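Local coordinates for epidermin biosynthesis protein EpiD (Staphylococcus aureus, PDB 3QJG) that binds flavin mononucleotide and probably carries out the oxidative decarboxylation of the peptide precursor during epidermin biosynthesis, at residues 78-83 against 110-115; 32-37 against 74-79; 116-121 against 162-167. All blocks are in the same frame, centred on the assembly; numbering follows the deposited sequence. Where two conformers were deposited one is given.

Interaction 1: residues 78-83 against 110-115; sequences DKIIIL and FEKLSI
Ile80, Ile81 and Ile82 pair in parallel with Leu113, Ser114 and Ile115, and three backbone hydrogen bonds zip the strands together. Ile80 N gives its proton to Lys112 O (2.9 Å), Ser114 N to Ile80 O (2.8 Å) and Ile82 N to Ser114 O (2.8 Å). Two CA-H...O contacts fill in the ladder: Leu113 CA lies 3.1 Å from Ile80 O, and Ile81 CA sits equally near Ser114 O. The tight part is the apolar face built by Ile80, Ile82, Leu113 and Ile115. Leu113 has CG anti to its backbone N (chi1 179°), and chi2 (79°) then swings CD1 toward the first strand, to 3.6 Å from Ile80 CG2 and into touch with Ile82 CG1. Ile82 and Ile115 extend in the same direction as neighbours, CD1 of the former 3.8 Å from CG1 of the latter. On the other face the contact is thinner: Ile81 CG2 and the small Ser114 CB are 4.2 Å apart, and the end of Ile81 heads away from the second strand. The looser end, partly exposed, is where Lys112 lays CB, CG and CD alongside Asp78 O. Its ammonium goes on to His77 O and Ala74 O, whereas Asp78 OD2 accepts from Asn7 N, so the two opposite charges are near but not in contact. Strand 79-85 is an inner strand of the sheet, bonded on its other edge to strand 7-12 through Leu9 and Cys11. Helices 87-94 and 101-107 cover the Ile80-Leu113 face, by way of Thr89, Ile93, Ile105 and Cys106, while Val8 and Ile10 touch Ile81.

Interaction 2: residues 32-37 against 74-79; sequences FDEVNV and ANKHDK
The turn leading from helix 70-75 into strand 79-85 is pinned to strand 34-39 by a small polar cluster of Glu34, Asn36, Lys76 and His77. Asn36 is its hub, because both protons of ND2 are used: one goes to His77 NE2 (2.8 Å, nearly straight at 175°), the other to Glu34 OE1 (2.9 Å). Both acceptors lie in the Asn36 amide plane, which stands 85° to the imidazole. As NE2 accepts here and ND1 is bonded to Ile73 O, the ring is probably neutral, with its proton on ND1. Glu34 OE1 takes the amide on its anti lone pair and also meets Lys76 NZ at 2.8 Å in a salt bridge whose hydrogen bonds are weak. The lysine chain bends only at its end (chi4 87°), turning NZ to the carboxylate. Asn36 OD1 is bound by Asn58 ND2, so both ends of the amide are held and its rotation is fixed. Farther along, Lys79 CG packs obliquely against the Phe32 ring, 4.0 Å from CE1. Strand 7-12 lies between strands 34-39 and 79-85, so the chain passes over it on the way from one to the other, as in the crossover of a Rossmann-like alpha/beta fold.

Interaction 3: residues 116-121 against 162-167; sequences FPNMNL and NVVAPE. With FMN (flavin mononucleotide), chain M.
With CG anti to its backbone N (chi1 -164°) and the amide turned across the chain (chi2 103°), Asn118 presents OD1 to the 162-167 segment and ND2 to the flavin. OD1 accepts from Ala165 N at 2.8 Å and is also bonded by Asn17 ND2. ND2 reaches FMN O4 (3.1 Å), while the backbone carbonyl of the same residue takes the proton of FMN N3 (2.7 Å, 167°). Beyond it, Met119 and Val163 form an antiparallel hydrogen-bonded pair: Met119 N donates to Val163 O (2.9 Å) and Val163 N to Met119 O (3.0 Å). Their side chains extend together on one face of the sheet, Met119 CG 3.6 Å from Val163 CG1. At one end, Phe116 CD1 comes to 3.6 Å from Pro166 CD. Two waters complete the seam, one donating to Pro117 O and Val164 O, the other accepting from Asn120 ND2 and Asn162 ND2. Asn120 OD1 caps Arg122 N at the start of the next helix. Asn118 therefore reads the N3-H and O4 edge of the pyrimidine ring, and the 162-167 segment acts as a second shell that, with Asn17, probably fixes which end of the amide faces the flavin, since both donate to OD1 and leave ND2 for O4.

From the N terminus, the chain enters interaction 2 at 32-37, runs through helices 49-55 and 70-75, and returns to close that loop at 74-79. Asp78 and Lys79 then open interaction 1, which closes at 110-115 after helices 87-94 and 101-107. Strand 113-120 leads on, with a break, into interaction 3, whose loop, with helix 127-138 and a beta hairpin, closes at 162-167. The three loops follow in series and none encloses another. Interactions 1 and 2 share Asp78 and Lys79 and meet at Lys112; interactions 1 and 3 join where Phe116 N bonds Ile82 O. Together they tie strand 34-39, through the middle of the sheet, to the flavin site.

Interaction 1: residues 78-83 against 110-115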
loop_
_atom_site.group_PDB
_atom_site.type_symbol
_atom_site.label_atom_id
_atom_site.label_comp_id
_atom_site.label_asym_id
_atom_site.label_seq_id
_atom_site.Cartn_x
_atom_site.Cartn_y
_atom_site.Cartn_z
ATOM N N ASP A 78 22.627 34.786 -6.810
ATOM C CA ASP A 78 22.998 35.906 -7.615
ATOM C C ASP A 78 22.620 35.615 -9.036
ATOM O O ASP A 78 22.244 36.507 -9.759
ATOM C CB ASP A 78 24.480 36.110 -7.500
ATOM C CG ASP A 78 24.896 36.335 -6.077
ATOM O OD1 ASP A 78 24.707 37.463 -5.591
ATOM O OD2 ASP A 78 25.321 35.374 -5.419
ATOM N N LYS A 79 22.727 34.352 -9.452
ATOM C CA LYS A 79 22.422 33.994 -10.845
ATOM C C LYS A 79 21.508 32.810 -10.788
ATOM O O LYS A 79 21.711 31.941 -9.944
ATOM C CB LYS A 79 23.695 33.641 -11.654
ATOM C CG LYS A 79 24.711 34.762 -11.728
ATOM C CD LYS A 79 24.136 36.013 -12.402
ATOM C CE LYS A 79 25.172 37.160 -12.524
ATOM N NZ LYS A 79 24.598 38.263 -13.334
ATOM N N ILE A 80 20.493 32.827 -11.644
ATOM C CA ILE A 80 19.642 31.715 -11.829
ATOM C C ILE A 80 19.637 31.401 -13.293
ATOM O O ILE A 80 19.404 32.324 -14.157
ATOM C CB ILE A 80 18.171 32.008 -11.359
ATOM C CG1 ILE A 80 18.237 32.431 -9.877
ATOM C CG2 ILE A 80 17.287 30.796 -11.624
ATOM C CD1 ILE A 80 16.958 32.798 -9.192
ATOM N N ILE A 81 19.870 30.120 -13.590
ATOM C CA ILE A 81 19.923 29.639 -14.961
ATOM C C ILE A 81 18.928 28.510 -15.222
ATOM O O ILE A 81 18.749 27.620 -14.405
ATOM C CB ILE A 81 21.339 29.228 -15.403
ATOM C CG1 ILE A 81 21.831 27.897 -14.829
ATOM C CG2 ILE A 81 22.429 30.308 -15.001
ATOM C CD1 ILE A 81 23.181 27.533 -15.454
ATOM N N ILE A 82 18.261 28.542 -16.371
ATOM C CA ILE A 82 17.504 27.380 -16.754
ATOM C C ILE A 82 18.302 26.574 -17.807
ATOM O O ILE A 82 18.524 27.028 -18.948
ATOM C CB ILE A 82 16.101 27.749 -17.237
ATOM C CG1 ILE A 82 15.470 28.793 -16.318
ATOM C CG2 ILE A 82 15.249 26.502 -17.290
ATOM C CD1 ILE A 82 14.122 29.227 -16.733
ATOM N N LEU A 83 18.760 25.385 -17.419
ATOM C CA LEU A 83 19.637 24.582 -18.277
ATOM C C LEU A 83 19.468 23.088 -17.985
ATOM O O LEU A 83 19.755 22.642 -16.856
ATOM C CB LEU A 83 21.110 24.982 -18.072
ATOM C CG LEU A 83 22.034 24.439 -19.160
ATOM C CD1 LEU A 83 23.338 25.208 -19.281
ATOM C CD2 LEU A 83 22.291 22.949 -18.984
ATOM N N PHE A 110 13.475 37.637 -12.599
ATOM C CA PHE A 110 13.813 37.838 -13.989
ATOM C C PHE A 110 15.166 38.528 -14.235
ATOM O O PHE A 110 15.911 38.124 -15.125
ATOM C CB PHE A 110 12.756 38.734 -14.619
ATOM C CG PHE A 110 11.605 38.025 -15.204
ATOM C CD1 PHE A 110 11.240 36.795 -14.791
ATOM C CD2 PHE A 110 10.810 38.662 -16.212
ATOM C CE1 PHE A 110 10.197 36.129 -15.326
ATOM C CE2 PHE A 110 9.751 37.993 -16.743
ATOM C CZ PHE A 110 9.422 36.751 -16.331
ATOM N N GLU A 111 15.447 39.548 -13.424
ATOM C CA GLU A 111 16.694 40.310 -13.426
ATOM C C GLU A 111 17.911 39.429 -13.138
ATOM O O GLU A 111 19.043 39.855 -13.410
ATOM C CB GLU A 111 16.629 41.504 -12.437
ATOM C CG GLU A 111 17.004 41.175 -10.958
ATOM C CD GLU A 111 15.863 40.483 -10.148
ATOM O OE1 GLU A 111 14.716 40.375 -10.663
ATOM O OE2 GLU A 111 16.134 40.058 -8.977
ATOM N N LYS A 112 17.689 38.197 -12.642
ATOM C CA LYS A 112 18.805 37.305 -12.370
ATOM C C LYS A 112 18.880 36.110 -13.290
ATOM O O LYS A 112 19.677 35.224 -13.039
ATOM C CB LYS A 112 18.692 36.733 -10.957
ATOM C CG LYS A 112 18.473 37.718 -9.868
ATOM C CD LYS A 112 18.375 36.946 -8.530
ATOM C CE LYS A 112 18.667 37.829 -7.378
ATOM N NZ LYS A 112 18.445 37.069 -6.176
ATOM N N LEU A 113 18.053 36.074 -14.340
ATOM C CA LEU A 113 17.711 34.839 -14.976
ATOM C C LEU A 113 18.204 34.700 -16.391
ATOM O O LEU A 113 18.010 35.605 -17.228
ATOM C CB LEU A 113 16.191 34.684 -14.948
ATOM C CG LEU A 113 15.578 33.430 -15.590
ATOM C CD1 LEU A 113 15.799 32.361 -14.512
ATOM C CD2 LEU A 113 14.114 33.734 -15.939
ATOM N N SER A 114 18.822 33.545 -16.652
ATOM C CA SER A 114 19.439 33.206 -17.936
ATOM C C SER A 114 18.837 31.889 -18.357
ATOM O O SER A 114 18.808 30.964 -17.568
ATOM C CB SER A 114 20.948 32.989 -17.810
ATOM O OG SER A 114 21.635 34.180 -17.548
ATOM N N ILE A 115 18.413 31.819 -19.622
ATOM C CA ILE A 115 17.778 30.642 -20.195
ATOM C C ILE A 115 18.686 30.089 -21.306
ATOM O O ILE A 115 19.169 30.848 -22.149
ATOM C CB ILE A 115 16.369 31.011 -20.742
ATOM C CG1 ILE A 115 15.461 31.444 -19.571
ATOM C CG2 ILE A 115 15.777 29.827 -21.474
ATOM C CD1 ILE A 115 14.072 32.033 -19.961
#

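Interaction 2: residues 32-37 against 74-79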
loop_
_atom_site.group_PDB
_atom_site.type_symbol
_atom_site.label_atom_id
_atom_site.label_comp_id
_atom_site.label_asym_id
_atom_site.label_seq_id
_atom_site.Cartn_x
_atom_site.Cartn_y
_atom_site.Cartn_z
ATOM N N PHE A 32 31.582 29.815 -8.706
ATOM C CA PHE A 32 30.539 30.136 -7.721
ATOM C C PHE A 32 30.740 29.397 -6.423
ATOM O O PHE A 32 31.221 28.278 -6.415
ATOM C CB PHE A 32 29.193 29.780 -8.305
ATOM C CG PHE A 32 28.759 30.671 -9.415
ATOM C CD1 PHE A 32 28.221 31.921 -9.149
ATOM C CD2 PHE A 32 28.866 30.253 -10.728
ATOM C CE1 PHE A 32 27.789 32.752 -10.206
ATOM C CE2 PHE A 32 28.424 31.064 -11.789
ATOM C CZ PHE A 32 27.903 32.321 -11.526
ATOM N N ASP A 33 30.394 30.010 -5.305
ATOM C CA ASP A 33 30.522 29.346 -4.007
ATOM C C ASP A 33 29.603 28.124 -3.939
ATOM O O ASP A 33 30.058 27.008 -3.929
ATOM C CB ASP A 33 30.202 30.305 -2.852
ATOM C CG ASP A 33 30.651 29.756 -1.507
ATOM O OD1 ASP A 33 31.285 28.676 -1.489
ATOM O OD2 ASP A 33 30.378 30.395 -0.461
ATOM N N GLU A 34 28.304 28.341 -3.903
ATOM C CA GLU A 34 27.357 27.233 -3.906
ATOM C C GLU A 34 26.840 27.086 -5.310
ATOM O O GLU A 34 26.557 28.086 -5.975
ATOM C CB GLU A 34 26.148 27.466 -2.995
ATOM C CG GLU A 34 26.402 27.270 -1.506
ATOM C CD GLU A 34 25.113 27.505 -0.693
ATOM O OE1 GLU A 34 23.998 27.635 -1.274
ATOM O OE2 GLU A 34 25.194 27.540 0.536
ATOM N N VAL A 35 26.698 25.839 -5.759
ATOM C CA VAL A 35 25.945 25.573 -6.992
ATOM C C VAL A 35 24.832 24.642 -6.542
ATOM O O VAL A 35 25.110 23.551 -6.060
ATOM C CB VAL A 35 26.791 24.872 -8.075
ATOM C CG1 VAL A 35 25.889 24.484 -9.261
ATOM C CG2 VAL A 35 27.979 25.762 -8.531
ATOM N N ASN A 36 23.589 25.089 -6.691
ATOM C CA ASN A 36 22.393 24.410 -6.207
ATOM C C ASN A 36 21.517 24.066 -7.375
ATOM O O ASN A 36 21.662 24.653 -8.446
ATOM C CB ASN A 36 21.585 25.348 -5.285
ATOM C CG ASN A 36 22.395 25.740 -4.042
ATOM O OD1 ASN A 36 23.046 24.892 -3.498
ATOM N ND2 ASN A 36 22.377 27.036 -3.631
ATOM N N VAL A 37 20.603 23.124 -7.163
ATOM C CA VAL A 37 19.845 22.588 -8.243
ATOM C C VAL A 37 18.435 22.371 -7.842
ATOM O O VAL A 37 18.191 21.979 -6.705
ATOM C CB VAL A 37 20.456 21.242 -8.674
ATOM C CG1 VAL A 37 19.691 20.675 -9.849
ATOM C CG2 VAL A 37 21.898 21.462 -9.061
ATOM N N ALA A 74 15.244 32.350 -4.260
ATOM C CA ALA A 74 15.709 33.312 -5.243
ATOM C C ALA A 74 16.723 34.286 -4.637
ATOM O O ALA A 74 17.782 34.495 -5.229
ATOM C CB ALA A 74 14.515 34.086 -5.945
ATOM N N ASN A 75 16.447 34.817 -3.438
ATOM C CA ASN A 75 17.317 35.828 -2.797
ATOM C C ASN A 75 18.676 35.316 -2.384
ATOM O O ASN A 75 19.603 36.094 -2.185
ATOM C CB ASN A 75 16.690 36.370 -1.510
ATOM C CG ASN A 75 15.431 37.140 -1.755
ATOM O OD1 ASN A 75 15.072 37.500 -2.918
ATOM N ND2 ASN A 75 14.721 37.399 -0.671
ATOM N N LYS A 76 18.761 34.014 -2.191
ATOM C CA LYS A 76 20.031 33.349 -1.885
ATOM C C LYS A 76 20.947 33.256 -3.142
ATOM O O LYS A 76 22.126 32.923 -3.045
ATOM C CB LYS A 76 19.673 31.949 -1.375
ATOM C CG LYS A 76 20.807 31.133 -0.847
ATOM C CD LYS A 76 20.284 29.828 -0.343
ATOM C CE LYS A 76 21.337 28.764 -0.487
ATOM N NZ LYS A 76 22.227 28.706 0.665
ATOM N N HIS A 77 20.393 33.504 -4.334
ATOM C CA HIS A 77 21.174 33.327 -5.543
ATOM C C HIS A 77 21.393 34.621 -6.361
ATOM O O HIS A 77 20.498 35.448 -6.571
ATOM C CB HIS A 77 20.584 32.232 -6.402
ATOM C CG HIS A 77 20.469 30.907 -5.709
ATOM N ND1 HIS A 77 19.345 30.527 -5.006
ATOM C CD2 HIS A 77 21.319 29.858 -5.648
ATOM C CE1 HIS A 77 19.524 29.318 -4.519
ATOM N NE2 HIS A 77 20.706 28.885 -4.900
ATOM N N ASP A 78 22.627 34.786 -6.810
ATOM C CA ASP A 78 22.998 35.906 -7.615
ATOM C C ASP A 78 22.620 35.615 -9.036
ATOM O O ASP A 78 22.244 36.507 -9.759
ATOM C CB ASP A 78 24.480 36.110 -7.500
ATOM C CG ASP A 78 24.896 36.335 -6.077
ATOM O OD1 ASP A 78 24.707 37.463 -5.591
ATOM O OD2 ASP A 78 25.321 35.374 -5.419
ATOM N N LYS A 79 22.727 34.352 -9.452
ATOM C CA LYS A 79 22.422 33.994 -10.845
ATOM C C LYS A 79 21.508 32.810 -10.788
ATOM O O LYS A 79 21.711 31.941 -9.944
ATOM C CB LYS A 79 23.695 33.641 -11.654
ATOM C CG LYS A 79 24.711 34.762 -11.728
ATOM C CD LYS A 79 24.136 36.013 -12.402
ATOM C CE LYS A 79 25.172 37.160 -12.524
ATOM N NZ LYS A 79 24.598 38.263 -13.334
#

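Interaction 3: residues 116-121 against 162-167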
loop_
_atom_site.group_PDB
_atom_site.type_symbol
_atom_site.label_atom_id
_atom_site.label_comp_id
_atom_site.label_asym_id
_atom_site.label_seq_id
_atom_site.Cartn_x
_atom_site.Cartn_y
_atom_site.Cartn_z
ATOM N N PHE A 116 18.978 28.784 -21.241
ATOM C CA PHE A 116 19.705 28.024 -22.242
ATOM C C PHE A 116 18.759 27.042 -22.912
ATOM O O PHE A 116 18.595 25.920 -22.457
ATOM C CB PHE A 116 20.845 27.289 -21.580
ATOM C CG PHE A 116 21.844 28.189 -20.958
ATOM C CD1 PHE A 116 22.958 28.618 -21.668
ATOM C CD2 PHE A 116 21.677 28.637 -19.655
ATOM C CE1 PHE A 116 23.889 29.457 -21.070
ATOM C CE2 PHE A 116 22.652 29.453 -19.022
ATOM C CZ PHE A 116 23.738 29.873 -19.731
ATOM N N PRO A 117 18.075 27.486 -23.979
ATOM C CA PRO A 117 17.073 26.700 -24.642
ATOM C C PRO A 117 17.587 25.387 -25.223
ATOM O O PRO A 117 18.759 25.283 -25.688
ATOM C CB PRO A 117 16.612 27.588 -25.799
ATOM C CG PRO A 117 17.190 28.939 -25.609
ATOM C CD PRO A 117 18.261 28.837 -24.560
ATOM N N ASN A 118 16.703 24.387 -25.232
ATOM C CA ASN A 118 17.085 23.029 -25.602
ATOM C C ASN A 118 15.870 22.274 -26.087
ATOM O O ASN A 118 14.992 21.931 -25.308
ATOM C CB ASN A 118 17.726 22.346 -24.401
ATOM C CG ASN A 118 18.497 21.070 -24.786
ATOM O OD1 ASN A 118 19.729 21.083 -24.850
ATOM N ND2 ASN A 118 17.762 19.956 -25.021
ATOM N N MET A 119 15.750 22.084 -27.396
ATOM C CA MET A 119 14.516 21.547 -27.906
ATOM C C MET A 119 14.595 21.294 -29.386
ATOM O O MET A 119 15.430 21.871 -30.076
ATOM C CB MET A 119 13.403 22.526 -27.604
ATOM C CG MET A 119 13.556 23.863 -28.349
ATOM S SD MET A 119 12.330 25.093 -27.873
ATOM C CE MET A 119 12.991 25.598 -26.331
ATOM N N ASN A 120 13.742 20.410 -29.881
ATOM C CA ASN A 120 13.641 20.181 -31.319
ATOM C C ASN A 120 13.441 21.493 -32.046
ATOM O O ASN A 120 12.723 22.363 -31.572
ATOM C CB ASN A 120 12.464 19.267 -31.637
ATOM C CG ASN A 120 12.440 18.856 -33.060
ATOM O OD1 ASN A 120 11.721 19.446 -33.863
ATOM N ND2 ASN A 120 13.248 17.860 -33.406
ATOM N N LEU A 121 14.090 21.649 -33.185
ATOM C CA LEU A 121 13.897 22.848 -34.010
ATOM C C LEU A 121 12.423 23.243 -34.259
ATOM O O LEU A 121 12.113 24.428 -34.333
ATOM C CB LEU A 121 14.557 22.640 -35.360
ATOM C CG LEU A 121 14.610 23.846 -36.275
ATOM C CD1 LEU A 121 15.273 24.981 -35.543
ATOM C CD2 LEU A 121 15.395 23.444 -37.517
ATOM N N ASN A 162 18.059 20.490 -33.590
ATOM C CA ASN A 162 17.832 20.893 -32.219
ATOM C C ASN A 162 18.516 22.213 -32.012
ATOM O O ASN A 162 19.538 22.483 -32.678
ATOM C CB ASN A 162 18.532 19.906 -31.287
ATOM C CG ASN A 162 17.782 18.605 -31.122
ATOM O OD1 ASN A 162 18.273 17.559 -31.531
ATOM N ND2 ASN A 162 16.579 18.661 -30.512
ATOM N N VAL A 163 17.945 23.035 -31.135
ATOM C CA VAL A 163 18.720 24.005 -30.397
ATOM C C VAL A 163 19.166 23.286 -29.116
ATOM O O VAL A 163 18.379 22.606 -28.487
ATOM C CB VAL A 163 17.915 25.274 -30.086
ATOM C CG1 VAL A 163 16.875 25.058 -28.985
ATOM C CG2 VAL A 163 18.823 26.359 -29.712
ATOM N N VAL A 164 20.418 23.443 -28.731
ATOM C CA VAL A 164 20.983 22.659 -27.631
ATOM C C VAL A 164 21.704 23.504 -26.570
ATOM O O VAL A 164 22.170 24.601 -26.844
ATOM C CB VAL A 164 21.966 21.629 -28.263
ATOM C CG1 VAL A 164 22.747 20.952 -27.207
ATOM C CG2 VAL A 164 21.185 20.604 -29.096
ATOM N N ALA A 165 21.744 23.016 -25.326
ATOM C CA ALA A 165 22.514 23.681 -24.257
ATOM C C ALA A 165 23.998 23.671 -24.644
ATOM O O ALA A 165 24.472 22.723 -25.229
ATOM C CB ALA A 165 22.286 22.994 -22.872
ATOM N N PRO A 166 24.729 24.743 -24.321
ATOM C CA PRO A 166 26.088 24.808 -24.783
ATOM C C PRO A 166 27.029 24.149 -23.808
ATOM O O PRO A 166 26.625 23.758 -22.708
ATOM C CB PRO A 166 26.350 26.316 -24.838
ATOM C CG PRO A 166 25.448 26.885 -23.756
ATOM C CD PRO A 166 24.249 26.040 -23.795
ATOM N N GLU A 167 28.276 24.058 -24.215
ATOM C CA GLU A 167 29.235 23.431 -23.333
ATOM C C GLU A 167 29.428 24.285 -22.065
ATOM O O GLU A 167 29.207 25.521 -22.070
ATOM C CB GLU A 167 30.544 23.099 -24.045
ATOM C CG GLU A 167 30.422 21.841 -24.923
ATOM C CD GLU A 167 29.435 20.794 -24.377
ATOM O OE1 GLU A 167 29.667 20.228 -23.268
ATOM O OE2 GLU A 167 28.428 20.517 -25.081
HETATM N N1 FMN M . 11.055 19.118 -24.400
HETATM C C2 FMN M . 11.874 20.176 -24.702
HETATM O O2 FMN M . 11.397 21.301 -24.786
HETATM N N3 FMN M . 13.194 19.979 -24.947
HETATM C C4 FMN M . 13.740 18.733 -24.894
HETATM O O4 FMN M . 14.920 18.656 -25.142
HETATM C C4A FMN M . 12.942 17.630 -24.602
HETATM N N5 FMN M . 13.448 16.348 -24.526
HETATM C C5A FMN M . 12.634 15.319 -24.173
HETATM C C6 FMN M . 13.137 14.025 -24.149
HETATM C C7 FMN M . 12.312 12.978 -23.793
HETATM C C7M FMN M . 12.812 11.565 -23.715
HETATM C C8 FMN M . 10.969 13.232 -23.491
HETATM C C8M FMN M . 9.999 12.126 -23.150
HETATM C C9 FMN M . 10.455 14.511 -23.566
HETATM C C9A FMN M . 11.283 15.569 -23.908
HETATM N N10 FMN M . 10.751 16.855 -24.003
HETATM C C10 FMN M . 11.586 17.863 -24.340
HETATM C "C1'" FMN M . 9.309 17.199 -23.730
HETATM C "C2'" FMN M . 9.160 17.840 -22.352
HETATM O "O2'" FMN M . 9.796 17.022 -21.352
HETATM C "C3'" FMN M . 7.706 18.065 -22.152
HETATM O "O3'" FMN M . 7.183 19.032 -23.095
HETATM C "C4'" FMN M . 7.409 18.505 -20.719
HETATM O "O4'" FMN M . 6.040 18.848 -20.580
HETATM C "C5'" FMN M . 8.150 19.736 -20.315
HETATM O "O5'" FMN M . 7.945 19.871 -18.920
HETATM P P FMN M . 8.864 20.846 -18.031
HETATM O O1P FMN M . 8.075 21.172 -16.802
HETATM O O2P FMN M . 9.172 22.070 -18.831
HETATM O O3P FMN M . 10.085 20.265 -17.452
HETATM O O HOH W 1 21.009 26.710 -25.191
HETATM O O HOH W 2 14.609 16.579 -31.102
#